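Local coordinates for heat shock protein, putative (Plasmodium falciparum, PDB 1Y6Z) that probably works as an Hsp90-family ATP-dependent chaperone that binds and folds unfolded proteins, represented here by its middle domain, at residues B[59-64]-B[93-98]; B[69-74]-B[82-87]; B[168-173]-B[249-254]. All coordinates share one frame; numbering follows the deposited sequence.

Contact 1. Residues B[59-64]-B[93-98]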
loop_
_atom_site.group_PDB
_atom_site.type_symbol
_atom_site.label_atom_id
_atom_site.label_comp_id
_atom_site.label_asym_id
_atom_site.label_seq_id
_atom_site.Cartn_x
_atom_site.Cartn_y
_atom_site.Cartn_z
ATOM N N TRP B 59 9.923 20.672 -18.922
ATOM C CA TRP B 59 10.225 21.036 -20.316
ATOM C C TRP B 59 11.030 19.917 -20.988
ATOM O O TRP B 59 10.830 19.617 -22.177
ATOM C CB TRP B 59 10.929 22.434 -20.388
ATOM C CG TRP B 59 9.941 23.535 -19.971
ATOM C CD1 TRP B 59 9.889 24.202 -18.787
ATOM C CD2 TRP B 59 8.771 23.918 -20.695
ATOM N NE1 TRP B 59 8.777 25.041 -18.765
ATOM C CE2 TRP B 59 8.083 24.868 -19.932
ATOM C CE3 TRP B 59 8.247 23.547 -21.942
ATOM C CZ2 TRP B 59 6.875 25.444 -20.367
ATOM C CZ3 TRP B 59 7.067 24.135 -22.393
ATOM C CH2 TRP B 59 6.408 25.104 -21.617
ATOM N N GLU B 60 11.918 19.269 -20.242
ATOM C CA GLU B 60 12.595 18.053 -20.733
ATOM C C GLU B 60 11.626 16.982 -21.285
ATOM O O GLU B 60 12.038 16.133 -22.068
ATOM C CB GLU B 60 13.416 17.371 -19.625
ATOM C CG GLU B 60 14.491 18.203 -18.998
ATOM C CD GLU B 60 13.985 18.985 -17.785
ATOM O OE1 GLU B 60 12.785 18.896 -17.496
ATOM O OE2 GLU B 60 14.773 19.706 -17.133
ATOM N N LEU B 61 10.346 17.044 -20.907
ATOM C CA LEU B 61 9.401 16.027 -21.311
ATOM C C LEU B 61 8.310 16.574 -22.201
ATOM O O LEU B 61 7.286 15.932 -22.417
ATOM C CB LEU B 61 8.753 15.379 -20.057
ATOM C CG LEU B 61 9.752 14.761 -19.067
ATOM C CD1 LEU B 61 8.956 14.222 -17.843
ATOM C CD2 LEU B 61 10.454 13.641 -19.837
ATOM N N SER B 62 8.492 17.786 -22.676
ATOM C CA SER B 62 7.416 18.425 -23.419
ATOM C C SER B 62 7.521 18.202 -24.928
ATOM O O SER B 62 6.752 18.798 -25.695
ATOM C CB SER B 62 7.414 19.913 -23.132
ATOM O OG SER B 62 6.461 20.528 -24.015
ATOM N N LYS B 63 8.521 17.447 -25.364
ATOM C CA LYS B 63 8.683 17.137 -26.804
ATOM C C LYS B 63 8.449 15.654 -27.050
ATOM O O LYS B 63 7.552 15.305 -27.787
ATOM C CB LYS B 63 10.041 17.580 -27.350
ATOM C CG LYS B 63 10.202 19.114 -27.486
ATOM C CD LYS B 63 11.676 19.464 -27.850
ATOM C CE LYS B 63 11.927 20.980 -27.908
ATOM N NZ LYS B 63 13.365 21.372 -27.819
ATOM N N ASN B 64 9.255 14.798 -26.447
ATOM C CA ASN B 64 8.950 13.370 -26.356
ATOM C C ASN B 64 8.527 12.971 -24.932
ATOM O O ASN B 64 9.052 13.497 -23.955
ATOM C CB ASN B 64 10.180 12.532 -26.726
ATOM C CG ASN B 64 9.854 11.049 -26.914
ATOM O OD1 ASN B 64 10.435 10.184 -26.234
ATOM N ND2 ASN B 64 8.883 10.748 -27.819
ATOM N N TRP B 93 8.581 5.091 -15.995
ATOM C CA TRP B 93 7.266 5.715 -15.859
ATOM C C TRP B 93 7.293 6.843 -14.791
ATOM O O TRP B 93 6.433 7.699 -14.800
ATOM C CB TRP B 93 6.152 4.716 -15.590
ATOM C CG TRP B 93 6.163 4.145 -14.249
ATOM C CD1 TRP B 93 6.870 3.061 -13.850
ATOM C CD2 TRP B 93 5.456 4.639 -13.079
ATOM N NE1 TRP B 93 6.673 2.844 -12.512
ATOM C CE2 TRP B 93 5.758 3.762 -12.029
ATOM C CE3 TRP B 93 4.549 5.710 -12.850
ATOM C CZ2 TRP B 93 5.223 3.930 -10.716
ATOM C CZ3 TRP B 93 3.976 5.854 -11.557
ATOM C CH2 TRP B 93 4.343 4.979 -10.507
ATOM N N LEU B 94 8.308 6.858 -13.934
ATOM C CA LEU B 94 8.482 7.901 -12.925
ATOM C C LEU B 94 9.421 9.047 -13.296
ATOM O O LEU B 94 9.799 9.826 -12.415
ATOM C CB LEU B 94 9.016 7.274 -11.635
ATOM C CG LEU B 94 7.889 6.509 -10.957
ATOM C CD1 LEU B 94 8.575 5.617 -9.959
ATOM C CD2 LEU B 94 6.886 7.518 -10.272
ATOM N N THR B 95 9.761 9.148 -14.580
ATOM C CA THR B 95 10.647 10.186 -15.136
ATOM C C THR B 95 10.129 11.596 -14.841
ATOM O O THR B 95 10.906 12.537 -14.832
ATOM C CB THR B 95 10.854 10.035 -16.675
ATOM O OG1 THR B 95 11.893 10.935 -17.143
ATOM C CG2 THR B 95 9.569 10.289 -17.460
ATOM N N PHE B 96 8.824 11.728 -14.620
ATOM C CA PHE B 96 8.224 13.084 -14.381
ATOM C C PHE B 96 8.518 13.594 -12.974
ATOM O O PHE B 96 8.372 14.771 -12.726
ATOM C CB PHE B 96 6.719 13.125 -14.659
ATOM C CG PHE B 96 5.901 12.264 -13.713
ATOM C CD1 PHE B 96 5.618 10.948 -14.017
ATOM C CD2 PHE B 96 5.450 12.789 -12.486
ATOM C CE1 PHE B 96 4.840 10.129 -13.170
ATOM C CE2 PHE B 96 4.704 11.949 -11.583
ATOM C CZ PHE B 96 4.393 10.651 -11.946
ATOM N N LEU B 97 8.943 12.737 -12.034
ATOM C CA LEU B 97 9.251 13.207 -10.696
ATOM C C LEU B 97 10.511 14.123 -10.723
ATOM O O LEU B 97 11.426 13.896 -11.503
ATOM C CB LEU B 97 9.641 11.977 -9.803
ATOM C CG LEU B 97 8.608 10.956 -9.376
ATOM C CD1 LEU B 97 9.396 9.965 -8.440
ATOM C CD2 LEU B 97 7.577 11.612 -8.553
ATOM N N ARG B 98 10.542 15.124 -9.862
ATOM C CA ARG B 98 11.731 15.932 -9.654
ATOM C C ARG B 98 12.048 15.804 -8.166
ATOM O O ARG B 98 11.147 15.789 -7.324
ATOM C CB ARG B 98 11.482 17.390 -10.058
ATOM C CG ARG B 98 11.172 17.577 -11.539
ATOM C CD ARG B 98 12.413 17.262 -12.309
ATOM N NE ARG B 98 12.353 17.380 -13.774
ATOM C CZ ARG B 98 12.146 16.360 -14.602
ATOM N NH1 ARG B 98 11.853 15.166 -14.131
ATOM N NH2 ARG B 98 12.157 16.552 -15.919
HETATM O O HOH W 1 13.731 19.791 -14.563
#
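L61 and F96 bring the two backbones to 7.6 Å between their CA atoms, where the residue after the short 3-10 segment 59-60 faces a type I turn running from L94 to L97. L61 packs against the turn: its CD1 rests 3.7 Å from F96 CA, and it meets T95 tip to tip, CD1 lying 4.0 Å from CG2. The F96 ring leads away from L61 and stacks on F154 of helix 145-164. Beside this apolar patch the chain of R98, the first residue of strand 98-103, bends at CD (chi2 -68°), and its guanidinium meets the carbonyls of the preceding turn. NH1 gives one hydrogen bond to T95 O and another, also 2.9 Å, to L97 O. NH2 reaches across to E60 OE1, 2.9 Å away, in a nearly straight salt bridge. OE1 lies in the guanidinium plane, whereas NH2 stands above the carboxylate plane, the two planes being 68° apart. Water 1 bridges the same pair, donating to E60 OE2 and accepting from R98 NE. All three guanidinium nitrogens are therefore engaged, which fixes the rotation of a buried cation; the carboxylate of E60 would be expected to stabilise its charge, while NH1 ties together two carbonyls of the turn.

Contact 2. Residues B[69-74]-B[82-87]; sequences ESRGIR and INDKFS
R71 bends at CD (chi2 -57°) and D84 sets CG between its backbone N and carbonyl carbon (chi1 63°), at the open end of the beta hairpin formed by strands 73-77 and 80-83, where guanidinium and carboxylate meet. D84 OD1 accepts from R71 NH1 at 2.7 Å through its syn lone pair; OD1 lies near the guanidinium plane, but the carboxylate plane is turned 80° from it. On its other nitrogens R71 grips E69 side-on: NE and NH2 both reach the single oxygen OE1, with NH2 at 2.7 Å, so that R71 joins two acids in one network. K85 lies alongside R71, pointing the same way, and its last bend sets NZ over the centre of the guanidinium face, 3.0 Å from R71 CZ. No bond links these two cations; the neighbouring carboxylates of E69 and D84 probably offset part of their repulsion.

The backbones are joined where the 3-10 segment 86-87 meets the start of strand 73-77. F86 N donates to I73 O at 3.2 Å, and the side chains follow, I73 CG2 packing 3.9 Å from F86 CD2; the F86 side chain packs against helix 121-141 at L121, I124 and I128. Within 82-87, N83 OD1 accepts from K85 N in an Asx turn between the end of the weakly bonded strand and the 3-10 segment. S87 OG sits 3.2 Å from I73 N in a weak hydrogen bond. S70 O, buried without a hydrogen-bond partner, receives a CA-H...O contact from K85 CA at 3.4 Å.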
loop_
_atom_site.group_PDB
_atom_site.type_symbol
_atom_site.label_atom_id
_atom_site.label_comp_id
_atom_site.label_asym_id
_atom_site.label_seq_id
_atom_site.Cartn_x
_atom_site.Cartn_y
_atom_site.Cartn_z
ATOM N N GLU B 69 17.990 11.437 -21.517
ATOM C CA GLU B 69 18.995 11.800 -20.542
ATOM C C GLU B 69 18.551 11.446 -19.138
ATOM O O GLU B 69 19.388 11.294 -18.232
ATOM C CB GLU B 69 19.262 13.289 -20.631
ATOM C CG GLU B 69 19.674 13.754 -22.024
ATOM C CD GLU B 69 19.991 15.232 -22.071
ATOM O OE1 GLU B 69 20.629 15.727 -21.112
ATOM O OE2 GLU B 69 19.604 15.894 -23.061
ATOM N N SER B 70 17.230 11.308 -18.980
ATOM C CA SER B 70 16.561 11.107 -17.693
ATOM C C SER B 70 17.179 11.920 -16.553
ATOM O O SER B 70 17.933 11.388 -15.724
ATOM C CB SER B 70 16.466 9.619 -17.355
ATOM O OG SER B 70 15.152 9.324 -16.904
ATOM N N ARG B 71 16.853 13.208 -16.519
ATOM C CA ARG B 71 17.413 14.128 -15.524
ATOM C C ARG B 71 16.750 13.994 -14.147
ATOM O O ARG B 71 17.096 13.089 -13.369
ATOM C CB ARG B 71 17.323 15.589 -16.028
ATOM C CG ARG B 71 18.147 15.908 -17.292
ATOM C CD ARG B 71 19.632 15.577 -17.111
ATOM N NE ARG B 71 20.427 16.029 -18.251
ATOM C CZ ARG B 71 21.722 16.352 -18.210
ATOM N NH1 ARG B 71 22.412 16.278 -17.074
ATOM N NH2 ARG B 71 22.339 16.744 -19.323
ATOM N N GLY B 72 15.867 14.942 -13.845
ATOM C CA GLY B 72 14.843 14.833 -12.812
ATOM C C GLY B 72 15.253 14.738 -11.381
ATOM O O GLY B 72 14.894 15.589 -10.566
ATOM N N ILE B 73 15.941 13.659 -11.039
ATOM C CA ILE B 73 16.402 13.465 -9.684
ATOM C C ILE B 73 17.910 13.732 -9.524
ATOM O O ILE B 73 18.757 13.150 -10.222
ATOM C CB ILE B 73 16.001 12.088 -9.163
ATOM C CG1 ILE B 73 14.453 11.935 -9.254
ATOM C CG2 ILE B 73 16.473 11.900 -7.776
ATOM C CD1 ILE B 73 13.967 10.664 -8.598
ATOM N N ARG B 74 18.211 14.642 -8.622
ATOM C CA ARG B 74 19.593 15.084 -8.345
ATOM C C ARG B 74 20.174 14.239 -7.198
ATOM O O ARG B 74 19.600 14.194 -6.102
ATOM C CB ARG B 74 19.576 16.539 -7.916
ATOM C CG ARG B 74 19.098 17.503 -9.002
ATOM C CD ARG B 74 18.924 18.835 -8.374
ATOM N NE ARG B 74 20.201 19.337 -7.868
ATOM C CZ ARG B 74 21.037 20.079 -8.602
ATOM N NH1 ARG B 74 20.734 20.387 -9.855
ATOM N NH2 ARG B 74 22.174 20.522 -8.086
ATOM N N ILE B 82 26.400 15.502 -7.130
ATOM C CA ILE B 82 27.103 14.623 -8.056
ATOM C C ILE B 82 26.657 14.830 -9.502
ATOM O O ILE B 82 27.455 15.218 -10.365
ATOM C CB ILE B 82 26.978 13.154 -7.652
ATOM C CG1 ILE B 82 27.417 12.963 -6.192
ATOM C CG2 ILE B 82 27.775 12.252 -8.612
ATOM C CD1 ILE B 82 28.296 11.800 -5.986
ATOM N N ASN B 83 25.379 14.542 -9.765
ATOM C CA ASN B 83 24.769 14.819 -11.050
ATOM C C ASN B 83 23.260 14.631 -10.931
ATOM O O ASN B 83 22.790 14.080 -9.917
ATOM C CB ASN B 83 25.346 13.934 -12.187
ATOM C CG ASN B 83 25.047 12.450 -11.999
ATOM O OD1 ASN B 83 23.888 12.046 -11.786
ATOM N ND2 ASN B 83 26.089 11.627 -12.098
ATOM N N ASP B 84 22.535 15.093 -11.970
ATOM C CA ASP B 84 21.077 15.029 -12.034
ATOM C C ASP B 84 20.498 13.914 -12.940
ATOM O O ASP B 84 19.479 14.091 -13.620
ATOM C CB ASP B 84 20.500 16.413 -12.352
ATOM C CG ASP B 84 20.921 16.947 -13.729
ATOM O OD1 ASP B 84 21.545 16.214 -14.560
ATOM O OD2 ASP B 84 20.572 18.132 -13.982
ATOM N N LYS B 85 21.149 12.757 -12.933
ATOM C CA LYS B 85 20.754 11.650 -13.791
ATOM C C LYS B 85 20.405 10.405 -12.999
ATOM O O LYS B 85 20.420 9.279 -13.523
ATOM C CB LYS B 85 21.867 11.347 -14.813
ATOM C CG LYS B 85 22.210 12.545 -15.667
ATOM C CD LYS B 85 23.523 12.374 -16.397
ATOM C CE LYS B 85 23.562 13.307 -17.574
ATOM N NZ LYS B 85 22.196 13.385 -18.200
ATOM N N PHE B 86 20.049 10.603 -11.739
ATOM C CA PHE B 86 19.731 9.477 -10.888
ATOM C C PHE B 86 18.450 8.722 -11.330
ATOM O O PHE B 86 18.266 7.541 -11.006
ATOM C CB PHE B 86 19.619 9.944 -9.449
ATOM C CG PHE B 86 19.524 8.835 -8.503
ATOM C CD1 PHE B 86 20.658 8.096 -8.178
ATOM C CD2 PHE B 86 18.280 8.447 -7.986
ATOM C CE1 PHE B 86 20.560 7.030 -7.302
ATOM C CE2 PHE B 86 18.181 7.360 -7.112
ATOM C CZ PHE B 86 19.320 6.665 -6.765
ATOM N N SER B 87 17.576 9.429 -12.053
ATOM C CA SER B 87 16.350 8.877 -12.605
ATOM C C SER B 87 16.525 7.760 -13.668
ATOM O O SER B 87 15.573 7.008 -13.942
ATOM C CB SER B 87 15.514 10.005 -13.208
ATOM O OG SER B 87 14.975 10.822 -12.187
#

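Contact 3. Residues B[168-173]-B[249-254]; sequences NQEEIA and NKYKGY
A173 presses its CB to within 3.5 Å of Y251 CE1, and this is the tight part of the contact between helix 169-173 and the loop 249-254. Y251 has CG anti to its backbone N (chi1 177°), and its ring reaches the helix with the carbonyl E170 O near its edge, 3.9 Å from CE1. K252 CG covers one face of the same ring, lying over its centre. The Y251 hydroxyl hydrogen-bonds D191 of helix 190-195, which also forms a salt bridge with K252 NZ. The loop contains a type I' turn from Y251 to Y254, between helix 237-249 and strand 256-258; that strand belongs to the small three-stranded parallel sheet of the middle domain, so the contact ties this C-terminal alpha/beta unit to the helical part before it. Toward solvent the packing is looser and no direct hydrogen bond crosses. E170 stretches out and crosses K252 at about a right angle, OE2 touching the aliphatic CG at 3.6 Å rather than the ammonium. Q169 NE2 comes no nearer than 3.7 Å to K250 O. Water 2 spans part of this side, donating to E170 OE1 and accepting from K252 N at 3.1 Å.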
loop_
_atom_site.group_PDB
_atom_site.type_symbol
_atom_site.label_atom_id
_atom_site.label_comp_id
_atom_site.label_asym_id
_atom_site.label_seq_id
_atom_site.Cartn_x
_atom_site.Cartn_y
_atom_site.Cartn_z
ATOM N N ASN B 168 4.857 -3.379 -9.557
ATOM C CA ASN B 168 3.879 -2.441 -9.003
ATOM C C ASN B 168 2.589 -2.276 -9.797
ATOM O O ASN B 168 1.788 -1.429 -9.481
ATOM C CB ASN B 168 4.543 -1.075 -8.753
ATOM C CG ASN B 168 5.678 -1.184 -7.749
ATOM O OD1 ASN B 168 5.468 -1.564 -6.611
ATOM N ND2 ASN B 168 6.875 -0.865 -8.179
ATOM N N GLN B 169 2.413 -3.130 -10.804
ATOM C CA GLN B 169 1.365 -3.019 -11.786
ATOM C C GLN B 169 -0.023 -2.820 -11.133
ATOM O O GLN B 169 -0.740 -1.920 -11.513
ATOM C CB GLN B 169 1.431 -4.276 -12.691
ATOM C CG GLN B 169 0.591 -5.444 -12.152
ATOM C CD GLN B 169 -0.694 -5.668 -12.941
ATOM O OE1 GLN B 169 -0.823 -5.188 -14.077
ATOM N NE2 GLN B 169 -1.638 -6.423 -12.356
ATOM N N GLU B 170 -0.386 -3.594 -10.103
ATOM C CA GLU B 170 -1.763 -3.475 -9.556
ATOM C C GLU B 170 -2.015 -2.164 -8.846
ATOM O O GLU B 170 -3.081 -1.530 -9.006
ATOM C CB GLU B 170 -2.067 -4.638 -8.581
ATOM C CG GLU B 170 -3.496 -4.583 -7.969
ATOM C CD GLU B 170 -3.789 -5.726 -6.974
ATOM O OE1 GLU B 170 -3.486 -6.888 -7.331
ATOM O OE2 GLU B 170 -4.347 -5.436 -5.878
ATOM N N GLU B 171 -1.029 -1.729 -8.052
ATOM C CA GLU B 171 -1.166 -0.460 -7.356
ATOM C C GLU B 171 -1.282 0.717 -8.338
ATOM O O GLU B 171 -2.098 1.648 -8.143
ATOM C CB GLU B 171 0.028 -0.239 -6.433
ATOM C CG GLU B 171 -0.076 -0.963 -5.127
ATOM C CD GLU B 171 0.739 -0.219 -4.087
ATOM O OE1 GLU B 171 1.974 -0.397 -4.153
ATOM O OE2 GLU B 171 0.154 0.585 -3.285
ATOM N N ILE B 172 -0.500 0.652 -9.397
ATOM C CA ILE B 172 -0.542 1.751 -10.383
ATOM C C ILE B 172 -1.893 1.708 -11.104
ATOM O O ILE B 172 -2.467 2.753 -11.385
ATOM C CB ILE B 172 0.608 1.679 -11.376
ATOM C CG1 ILE B 172 1.975 1.571 -10.648
ATOM C CG2 ILE B 172 0.550 2.911 -12.360
ATOM C CD1 ILE B 172 3.180 1.429 -11.630
ATOM N N ALA B 173 -2.322 0.499 -11.465
ATOM C CA ALA B 173 -3.595 0.233 -12.162
ATOM C C ALA B 173 -4.786 0.809 -11.390
ATOM O O ALA B 173 -5.744 1.328 -11.992
ATOM C CB ALA B 173 -3.756 -1.305 -12.376
ATOM N N ASN B 249 -2.457 -10.136 -17.181
ATOM C CA ASN B 249 -2.465 -10.678 -15.789
ATOM C C ASN B 249 -3.598 -10.196 -14.917
ATOM O O ASN B 249 -3.533 -10.301 -13.680
ATOM C CB ASN B 249 -1.122 -10.593 -15.049
ATOM C CG ASN B 249 -0.441 -11.974 -14.877
ATOM O OD1 ASN B 249 -0.392 -12.793 -15.817
ATOM N ND2 ASN B 249 0.120 -12.217 -13.680
ATOM N N LYS B 250 -4.642 -9.697 -15.584
ATOM C CA LYS B 250 -5.927 -9.369 -14.944
ATOM C C LYS B 250 -5.816 -8.081 -14.125
ATOM O O LYS B 250 -4.753 -7.445 -14.056
ATOM C CB LYS B 250 -6.402 -10.532 -14.045
ATOM C CG LYS B 250 -6.689 -11.895 -14.769
ATOM C CD LYS B 250 -7.194 -12.897 -13.740
ATOM C CE LYS B 250 -8.047 -13.993 -14.346
ATOM N NZ LYS B 250 -9.125 -14.421 -13.397
ATOM N N TYR B 251 -6.922 -7.708 -13.502
ATOM C CA TYR B 251 -6.928 -6.617 -12.542
ATOM C C TYR B 251 -7.698 -7.071 -11.341
ATOM O O TYR B 251 -8.931 -7.192 -11.388
ATOM C CB TYR B 251 -7.531 -5.323 -13.096
ATOM C CG TYR B 251 -7.595 -4.230 -12.029
ATOM C CD1 TYR B 251 -6.419 -3.579 -11.569
ATOM C CD2 TYR B 251 -8.804 -3.871 -11.435
ATOM C CE1 TYR B 251 -6.484 -2.607 -10.577
ATOM C CE2 TYR B 251 -8.868 -2.886 -10.435
ATOM C CZ TYR B 251 -7.675 -2.280 -10.015
ATOM O OH TYR B 251 -7.709 -1.322 -9.078
ATOM N N LYS B 252 -6.966 -7.306 -10.258
ATOM C CA LYS B 252 -7.531 -7.731 -8.987
ATOM C C LYS B 252 -8.420 -8.952 -9.235
ATOM O O LYS B 252 -9.497 -9.064 -8.681
ATOM C CB LYS B 252 -8.283 -6.597 -8.243
ATOM C CG LYS B 252 -7.400 -5.410 -7.763
ATOM C CD LYS B 252 -8.137 -4.432 -6.824
ATOM C CE LYS B 252 -7.217 -3.252 -6.472
ATOM N NZ LYS B 252 -7.934 -2.032 -5.960
ATOM N N GLY B 253 -7.951 -9.822 -10.118
ATOM C CA GLY B 253 -8.573 -11.133 -10.393
ATOM C C GLY B 253 -9.609 -11.123 -11.511
ATOM O O GLY B 253 -10.136 -12.180 -11.865
ATOM N N TYR B 254 -9.908 -9.929 -12.044
ATOM C CA TYR B 254 -10.857 -9.722 -13.158
ATOM C C TYR B 254 -10.175 -9.737 -14.500
ATOM O O TYR B 254 -9.136 -9.127 -14.680
ATOM C CB TYR B 254 -11.585 -8.389 -13.013
ATOM C CG TYR B 254 -12.473 -8.348 -11.816
ATOM C CD1 TYR B 254 -12.035 -7.817 -10.622
ATOM C CD2 TYR B 254 -13.748 -8.906 -11.865
ATOM C CE1 TYR B 254 -12.862 -7.798 -9.492
ATOM C CE2 TYR B 254 -14.585 -8.892 -10.764
ATOM C CZ TYR B 254 -14.130 -8.349 -9.577
ATOM O OH TYR B 254 -14.969 -8.337 -8.487
HETATM O O HOH W 2 -3.875 -7.249 -10.433
#

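Overall arrangement
The three contacts illustrate how bonding changes with position in one domain. Contact 1 is buried apart from the exposed E60, whereas contacts 2 and 3 are only partly buried. Contact 2 is nested inside the chain loop that contact 1 closes; their centres lie about 11 Å apart, and they touch where R98 NH1 packs on G72 CA. Both border the five-stranded mixed sheet, contact 1 at the start of strand 98-103 and contact 2 at the neighbouring hairpin, and both rely on an arginine. Contact 3, across the chain's centre, joins a short helix to the smaller alpha/beta unit through apolar packing and a water instead. W93 CZ2 packing on I172 CD1 nevertheless connects it to contact 1; contacts 2 and 3 do not touch.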